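Local coordinates for cell wall surface anchor family protein (Streptococcus agalactiae serogroup V, PDB 3TW0), which forms the adhesive tip pilin of group B streptococcal pili and probably mediates host attachment through its magnesium-binding von Willebrand factor A-type domain, at residues A[225-237]-A[290-302]. The protein carries 2 engineered substitutions. Residues are numbered along the deposited sequence; the frame is centred on the assembly and turned at random.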
ATOM      1  N   LYS A 225      -8.143  -4.173  -1.573  1.00 14.44           N
ATOM      2  CA  LYS A 225      -8.875  -3.383  -0.554  1.00 13.94           C
ATOM      3  C   LYS A 225      -8.253  -2.008  -0.439  1.00 14.68           C
ATOM      4  O   LYS A 225      -7.024  -1.855  -0.553  1.00 14.62           O
ATOM      5  CB  LYS A 225      -8.852  -4.066   0.839  1.00 13.05           C
ATOM      6  CG  LYS A 225      -9.545  -5.438   0.905  1.00 11.85           C
ATOM      7  CD  LYS A 225     -11.004  -5.390   0.516  1.00 10.17           C
ATOM      8  CE  LYS A 225     -11.644  -6.772   0.533  1.00  9.21           C
ATOM      9  NZ  LYS A 225     -13.159  -6.749   0.786  1.00 12.10           N
ATOM     10  N   GLY A 226      -9.081  -1.004  -0.183  1.00 14.87           N
ATOM     11  CA  GLY A 226      -8.566   0.365  -0.085  1.00 16.00           C
ATOM     12  C   GLY A 226      -8.280   0.993  -1.440  1.00 16.39           C
ATOM     13  O   GLY A 226      -8.142   0.295  -2.440  1.00 16.09           O
ATOM     14  N   ASP A 227      -8.242   2.322  -1.454  1.00 17.77           N
ATOM     15  CA  ASP A 227      -7.921   3.119  -2.637  1.00 18.98           C
ATOM     16  C   ASP A 227      -6.991   4.289  -2.312  1.00 19.09           C
ATOM     17  O   ASP A 227      -6.952   5.260  -3.069  1.00 19.19           O
ATOM     18  CB  ASP A 227      -9.208   3.661  -3.293  1.00 19.64           C
ATOM     19  CG  ASP A 227     -10.022   4.576  -2.363  1.00 20.96           C
ATOM     20  OD1 ASP A 227      -9.616   4.838  -1.212  1.00 21.12           O
ATOM     21  OD2 ASP A 227     -11.090   5.035  -2.802  1.00 23.12           O
ATOM     22  N   GLY A 228      -6.249   4.209  -1.204  1.00 19.18           N
ATOM     23  CA  GLY A 228      -5.471   5.352  -0.723  1.00 19.13           C
ATOM     24  C   GLY A 228      -6.184   6.365   0.187  1.00 19.83           C
ATOM     25  O   GLY A 228      -5.586   7.310   0.648  1.00 20.58           O
ATOM     26  N   GLU A 229      -7.463   6.164   0.454  1.00 20.45           N
ATOM     27  CA  GLU A 229      -8.259   7.116   1.219  1.00 20.36           C
ATOM     28  C   GLU A 229      -7.789   7.109   2.693  1.00 19.19           C
ATOM     29  O   GLU A 229      -7.657   8.161   3.316  1.00 16.68           O
ATOM     30  CB  GLU A 229      -9.743   6.701   1.064  1.00 21.57           C
ATOM     31  CG  GLU A 229     -10.804   7.478   1.860  1.00 27.51           C
ATOM     32  CD  GLU A 229     -11.187   8.808   1.220  1.00 35.86           C
ATOM     33  OE1 GLU A 229     -11.606   8.799   0.030  1.00 39.33           O
ATOM     34  OE2 GLU A 229     -11.069   9.853   1.907  1.00 37.61           O
ATOM     35  N   SER A 230      -7.460   5.922   3.222  1.00 17.58           N
ATOM     36  CA  SER A 230      -7.217   5.784   4.663  1.00 18.09           C
ATOM     37  C   SER A 230      -6.482   4.496   5.072  1.00 17.47           C
ATOM     38  O   SER A 230      -6.588   3.474   4.435  1.00 16.25           O
ATOM     39  CB  SER A 230      -8.549   5.912   5.454  1.00 17.13           C
ATOM     40  OG  SER A 230      -8.333   5.788   6.861  1.00 18.79           O
ATOM     41  N   PHE A 231      -5.713   4.599   6.147  1.00 18.05           N
ATOM     42  CA  PHE A 231      -5.180   3.449   6.844  1.00 18.45           C
ATOM     43  C   PHE A 231      -6.334   2.542   7.310  1.00 18.64           C
ATOM     44  O   PHE A 231      -6.190   1.324   7.355  1.00 18.23           O
ATOM     45  CB  PHE A 231      -4.389   3.966   8.045  1.00 18.09           C
ATOM     46  CG  PHE A 231      -3.821   2.889   8.911  1.00 19.20           C
ATOM     47  CD1 PHE A 231      -2.692   2.179   8.509  1.00 18.65           C
ATOM     48  CD2 PHE A 231      -4.380   2.620  10.163  1.00 19.61           C
ATOM     49  CE1 PHE A 231      -2.140   1.194   9.348  1.00 20.48           C
ATOM     50  CE2 PHE A 231      -3.834   1.646  10.997  1.00 19.06           C
ATOM     51  CZ  PHE A 231      -2.722   0.923  10.579  1.00 19.31           C
ATOM     52  N   LYS A 232      -7.480   3.141   7.636  1.00 18.12           N
ATOM     53  CA  LYS A 232      -8.614   2.387   8.166  1.00 19.09           C
ATOM     54  C   LYS A 232      -9.554   1.884   7.087  1.00 18.79           C
ATOM     55  O   LYS A 232      -9.689   2.508   6.050  1.00 18.61           O
ATOM     56  CB  LYS A 232      -9.418   3.246   9.165  1.00 19.59           C
ATOM     57  CG  LYS A 232      -8.722   3.443  10.531  1.00 23.17           C
ATOM     58  CD  LYS A 232      -9.621   4.213  11.538  1.00 29.85           C
ATOM     59  CE  LYS A 232      -9.430   5.745  11.490  1.00 32.58           C
ATOM     60  NZ  LYS A 232      -9.910   6.396  10.202  1.00 34.97           N
ATOM     61  N   LEU A 233     -10.193   0.744   7.337  1.00 18.55           N
ATOM     62  CA  LEU A 233     -11.364   0.349   6.579  1.00 18.34           C
ATOM     63  C   LEU A 233     -12.565   0.844   7.366  1.00 18.72           C
ATOM     64  O   LEU A 233     -12.494   0.931   8.608  1.00 19.35           O
ATOM     65  CB  LEU A 233     -11.400  -1.167   6.421  1.00 18.18           C
ATOM     66  CG  LEU A 233     -10.342  -1.718   5.453  1.00 19.56           C
ATOM     67  CD1 LEU A 233     -10.038  -3.181   5.726  1.00 21.14           C
ATOM     68  CD2 LEU A 233     -10.736  -1.489   3.953  1.00 18.31           C
ATOM     69  N   PHE A 234     -13.665   1.134   6.681  1.00 18.63           N
ATOM     70  CA  PHE A 234     -14.766   1.888   7.318  1.00 19.70           C
ATOM     71  C   PHE A 234     -15.872   0.984   7.821  1.00 19.58           C
ATOM     72  O   PHE A 234     -16.360   0.128   7.096  1.00 17.15           O
ATOM     73  CB  PHE A 234     -15.313   2.987   6.374  1.00 20.01           C
ATOM     74  CG  PHE A 234     -14.259   3.958   5.918  1.00 22.55           C
ATOM     75  CD1 PHE A 234     -13.589   4.759   6.834  1.00 29.48           C
ATOM     76  CD2 PHE A 234     -13.902   4.051   4.582  1.00 27.12           C
ATOM     77  CE1 PHE A 234     -12.588   5.667   6.410  1.00 30.04           C
ATOM     78  CE2 PHE A 234     -12.914   4.959   4.142  1.00 26.36           C
ATOM     79  CZ  PHE A 234     -12.262   5.756   5.055  1.00 29.42           C
ATOM     80  N   SER A 235     -16.247   1.174   9.087  1.00 20.50           N
ATOM     81  CA  SER A 235     -17.401   0.454   9.637  1.00 21.04           C
ATOM     82  C   SER A 235     -18.718   1.112   9.211  1.00 20.10           C
ATOM     83  O   SER A 235     -19.716   0.423   8.976  1.00 18.81           O
ATOM     84  CB  SER A 235     -17.307   0.281  11.165  1.00 21.71           C
ATOM     85  OG  SER A 235     -16.963   1.511  11.791  1.00 25.28           O
ATOM     86  N   ASP A 236     -18.699   2.432   9.095  1.00 19.58           N
ATOM     87  CA  ASP A 236     -19.848   3.186   8.608  1.00 20.10           C
ATOM     88  C   ASP A 236     -19.633   3.308   7.093  1.00 19.58           C
ATOM     89  O   ASP A 236     -18.658   3.894   6.626  1.00 19.93           O
ATOM     90  CB  ASP A 236     -19.920   4.553   9.320  1.00 20.66           C
ATOM     91  CG  ASP A 236     -21.122   5.432   8.881  1.00 23.40           C
ATOM     92  OD1 ASP A 236     -21.923   5.072   7.966  1.00 24.30           O
ATOM     93  OD2 ASP A 236     -21.270   6.512   9.497  1.00 25.09           O
ATOM     94  N   ARG A 237     -20.524   2.719   6.321  1.00 19.91           N
ATOM     95  CA  ARG A 237     -20.334   2.655   4.871  1.00 20.41           C
ATOM     96  C   ARG A 237     -20.834   3.906   4.137  1.00 21.18           C
ATOM     97  O   ARG A 237     -20.577   4.066   2.926  1.00 20.77           O
ATOM     98  CB  ARG A 237     -21.039   1.421   4.328  1.00 20.62           C
ATOM     99  CG  ARG A 237     -20.566   0.161   4.971  1.00 18.84           C
ATOM    100  CD  ARG A 237     -21.546  -0.936   4.803  1.00 20.42           C
ATOM    101  NE  ARG A 237     -21.003  -2.202   5.275  1.00 21.97           N
ATOM    102  CZ  ARG A 237     -21.665  -3.354   5.270  1.00 22.95           C
ATOM    103  NH1 ARG A 237     -22.897  -3.414   4.803  1.00 20.77           N
ATOM    104  NH2 ARG A 237     -21.071  -4.462   5.709  1.00 26.11           N
ATOM    105  N   LYS A 290     -24.788  -8.462   2.672  1.00 25.72           N
ATOM    106  CA  LYS A 290     -23.899  -7.375   3.158  1.00 25.68           C
ATOM    107  C   LYS A 290     -23.731  -7.256   4.687  1.00 24.66           C
ATOM    108  O   LYS A 290     -23.145  -6.293   5.161  1.00 24.63           O
ATOM    109  CB  LYS A 290     -24.284  -6.017   2.540  1.00 26.01           C
ATOM    110  CG  LYS A 290     -24.312  -5.974   1.015  1.00 28.40           C
ATOM    111  CD  LYS A 290     -22.879  -6.089   0.414  1.00 32.64           C
ATOM    112  CE  LYS A 290     -22.800  -5.620  -1.056  1.00 33.72           C
ATOM    113  NZ  LYS A 290     -23.557  -6.533  -1.947  1.00 32.89           N
ATOM    114  N   LYS A 291     -24.251  -8.227   5.441  1.00 23.51           N
ATOM    115  CA  LYS A 291     -24.041  -8.340   6.890  1.00 23.52           C
ATOM    116  C   LYS A 291     -22.547  -8.415   7.168  1.00 22.30           C
ATOM    117  O   LYS A 291     -21.889  -9.323   6.672  1.00 21.74           O
ATOM    118  CB  LYS A 291     -24.703  -9.636   7.437  1.00 23.84           C
ATOM    119  CG  LYS A 291     -26.250  -9.661   7.402  1.00 28.93           C
ATOM    120  CD  LYS A 291     -26.859 -11.044   6.958  1.00 36.48           C
ATOM    121  CE  LYS A 291     -26.988 -12.081   8.092  1.00 40.70           C
ATOM    122  NZ  LYS A 291     -27.953 -11.658   9.172  1.00 41.03           N
ATOM    123  N   VAL A 292     -22.002  -7.459   7.922  1.00 21.89           N
ATOM    124  CA  VAL A 292     -20.595  -7.542   8.314  1.00 21.69           C
ATOM    125  C   VAL A 292     -20.378  -8.741   9.255  1.00 21.50           C
ATOM    126  O   VAL A 292     -21.312  -9.183   9.935  1.00 21.39           O
ATOM    127  CB  VAL A 292     -20.055  -6.213   8.951  1.00 21.91           C
ATOM    128  CG1 VAL A 292     -20.623  -5.952  10.360  1.00 20.75           C
ATOM    129  CG2 VAL A 292     -18.546  -6.245   9.004  1.00 21.10           C
ATOM    130  N   SER A 293     -19.153  -9.256   9.267  1.00 20.93           N
ATOM    131  CA  SER A 293     -18.752 -10.327  10.164  1.00 20.61           C
ATOM    132  C   SER A 293     -19.088 -10.005  11.624  1.00 20.42           C
ATOM    133  O   SER A 293     -18.848  -8.891  12.099  1.00 20.68           O
ATOM    134  CB  SER A 293     -17.239 -10.551  10.033  1.00 20.49           C
ATOM    135  OG  SER A 293     -16.755 -11.338  11.118  1.00 20.21           O
ATOM    136  N   ALA A 294     -19.648 -10.977  12.329  1.00 20.65           N
ATOM    137  CA  ALA A 294     -19.942 -10.828  13.755  1.00 20.29           C
ATOM    138  C   ALA A 294     -18.810 -11.421  14.594  1.00 20.49           C
ATOM    139  O   ALA A 294     -18.882 -11.461  15.846  1.00 20.57           O
ATOM    140  CB  ALA A 294     -21.269 -11.521  14.090  1.00 20.61           C
ATOM    141  N   THR A 295     -17.773 -11.918  13.936  1.00 19.37           N
ATOM    142  CA  THR A 295     -16.585 -12.328  14.700  1.00 19.77           C
ATOM    143  C   THR A 295     -15.335 -11.560  14.250  1.00 18.10           C
ATOM    144  O   THR A 295     -15.191 -10.403  14.574  1.00 18.34           O
ATOM    145  CB  THR A 295     -16.363 -13.868  14.713  1.00 19.00           C
ATOM    146  OG1 THR A 295     -16.126 -14.337  13.381  1.00 21.73           O
ATOM    147  CG2 THR A 295     -17.555 -14.609  15.318  1.00 20.08           C
ATOM    148  N   LYS A 296     -14.428 -12.212  13.527  1.00 18.02           N
ATOM    149  CA  LYS A 296     -13.187 -11.558  13.135  1.00 17.03           C
ATOM    150  C   LYS A 296     -13.526 -10.425  12.174  1.00 16.91           C
ATOM    151  O   LYS A 296     -14.330 -10.641  11.243  1.00 16.29           O
ATOM    152  CB  LYS A 296     -12.270 -12.559  12.406  1.00 17.83           C
ATOM    153  CG  LYS A 296     -10.908 -11.971  11.936  1.00 14.27           C
ATOM    154  CD  LYS A 296     -10.031 -11.569  13.144  1.00 12.18           C
ATOM    155  CE  LYS A 296      -9.004 -10.545  12.759  1.00 12.94           C
ATOM    156  NZ  LYS A 296      -8.007 -10.193  13.820  1.00 15.08           N
ATOM    157  N   GLN A 297     -12.887  -9.263  12.378  1.00 16.92           N
ATOM    158  CA  GLN A 297     -13.019  -8.100  11.476  1.00 17.82           C
ATOM    159  C   GLN A 297     -11.672  -7.479  11.152  1.00 18.18           C
ATOM    160  O   GLN A 297     -10.872  -7.161  12.066  1.00 19.43           O
ATOM    161  CB  GLN A 297     -13.938  -7.022  12.059  1.00 17.76           C
ATOM    162  CG  GLN A 297     -15.443  -7.376  12.131  1.00 17.62           C
ATOM    163  CD  GLN A 297     -16.265  -6.290  12.822  1.00 20.29           C
ATOM    164  OE1 GLN A 297     -17.497  -6.283  12.763  1.00 23.53           O
ATOM    165  NE2 GLN A 297     -15.590  -5.373  13.480  1.00 19.55           N
ATOM    166  N   ILE A 298     -11.409  -7.309   9.858  1.00 17.79           N
ATOM    167  CA  ILE A 298     -10.208  -6.588   9.409  1.00 18.16           C
ATOM    168  C   ILE A 298     -10.610  -5.114   9.340  1.00 18.24           C
ATOM    169  O   ILE A 298     -11.599  -4.789   8.701  1.00 17.55           O
ATOM    170  CB  ILE A 298      -9.715  -7.126   8.043  1.00 18.27           C
ATOM    171  CG1 ILE A 298      -9.461  -8.648   8.110  1.00 18.44           C
ATOM    172  CG2 ILE A 298      -8.516  -6.347   7.502  1.00 19.19           C
ATOM    173  CD1 ILE A 298      -8.340  -9.083   9.057  1.00 18.04           C
ATOM    174  N   LYS A 299      -9.876  -4.232  10.024  1.00 18.93           N
ATOM    175  CA  LYS A 299     -10.281  -2.816  10.140  1.00 19.13           C
ATOM    176  C   LYS A 299      -9.218  -1.824   9.684  1.00 18.77           C
ATOM    177  O   LYS A 299      -9.480  -0.611   9.613  1.00 19.35           O
ATOM    178  CB  LYS A 299     -10.688  -2.505  11.586  1.00 20.12           C
ATOM    179  CG  LYS A 299     -11.837  -3.374  12.126  1.00 22.10           C
ATOM    180  CD  LYS A 299     -11.911  -3.340  13.661  1.00 24.39           C
ATOM    181  CE  LYS A 299     -13.336  -3.525  14.119  1.00 29.31           C
ATOM    182  NZ  LYS A 299     -13.478  -4.491  15.279  1.00 35.40           N
ATOM    183  N   THR A 300      -8.016  -2.320   9.384  1.00 18.19           N
ATOM    184  CA  THR A 300      -6.960  -1.491   8.781  1.00 17.28           C
ATOM    185  C   THR A 300      -6.212  -2.176   7.619  1.00 17.03           C
ATOM    186  O   THR A 300      -6.360  -3.371   7.390  1.00 17.50           O
ATOM    187  CB  THR A 300      -5.901  -1.116   9.814  1.00 17.05           C
ATOM    188  OG1 THR A 300      -5.193  -2.305  10.197  1.00 18.51           O
ATOM    189  CG2 THR A 300      -6.547  -0.455  11.043  1.00 17.28           C
ATOM    190  N   HIS A 301      -5.367  -1.436   6.919  1.00 15.87           N
ATOM    191  CA  HIS A 301      -4.493  -2.050   5.925  1.00 15.26           C
ATOM    192  C   HIS A 301      -3.219  -2.577   6.550  1.00 15.21           C
ATOM    193  O   HIS A 301      -2.547  -3.413   5.963  1.00 14.68           O
ATOM    194  CB  HIS A 301      -4.235  -1.079   4.742  1.00 14.39           C
ATOM    195  CG  HIS A 301      -5.500  -0.730   4.032  1.00 13.01           C
ATOM    196  ND1 HIS A 301      -6.101  -1.586   3.133  1.00 16.09           N
ATOM    197  CD2 HIS A 301      -6.364   0.293   4.213  1.00 13.49           C
ATOM    198  CE1 HIS A 301      -7.250  -1.069   2.732  1.00 14.13           C
ATOM    199  NE2 HIS A 301      -7.436   0.069   3.381  1.00 13.99           N
ATOM    200  N   GLY A 302      -2.911  -2.096   7.749  1.00 15.80           N
ATOM    201  CA  GLY A 302      -1.695  -2.497   8.463  1.00 15.69           C
ATOM    202  C   GLY A 302      -1.763  -3.968   8.797  1.00 15.67           C
ATOM    203  O   GLY A 302      -0.832  -4.716   8.535  1.00 16.06           O
TER
HETATM  204  O   HOH W   1      -9.500   2.018   3.271  1.00 15.35           O
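A single beta bridge between two loops, Lys232 facing Thr300, lies beside the metal-binding end of the vWFA fold, the second loop running into helix 302-312. Leu233 N donates to Lys299 O at 2.7 Å. His301 N donates to Phe231 O at 2.9 Å. Phe231 CG lies anti to the backbone N (chi1 177°), and one face of its ring takes Thr300 CB, 4.0 Å from the centroid. Thr300 OG1 turns to Glu303 N and caps the helix start.

The His301 ring fills the bend of 225-237. Its CD2 edge meets Ser230 O at 3.2 Å, and CE1 packs on Gly226 CA. Leu233 CD2 touches the same ring, while Leu233 CD1 lies 3.9 Å from Ile298 CG2. Ser179 OG bonds ND1, and a water links NE2 to Lys232 O, so both ring nitrogens have partners. Farther out, Arg237 grips Lys290 O end-on with NH1 (2.9 Å) and NH2 (2.8 Å), the oxygen in the guanidinium plane. Phe231 is about 9 Å from the bound magnesium ion, side chain to metal. The bridge thus joins, near the metal site, two loops from the long region between strands 165-172 and 319-324, probably an insertion in the vWFA fold.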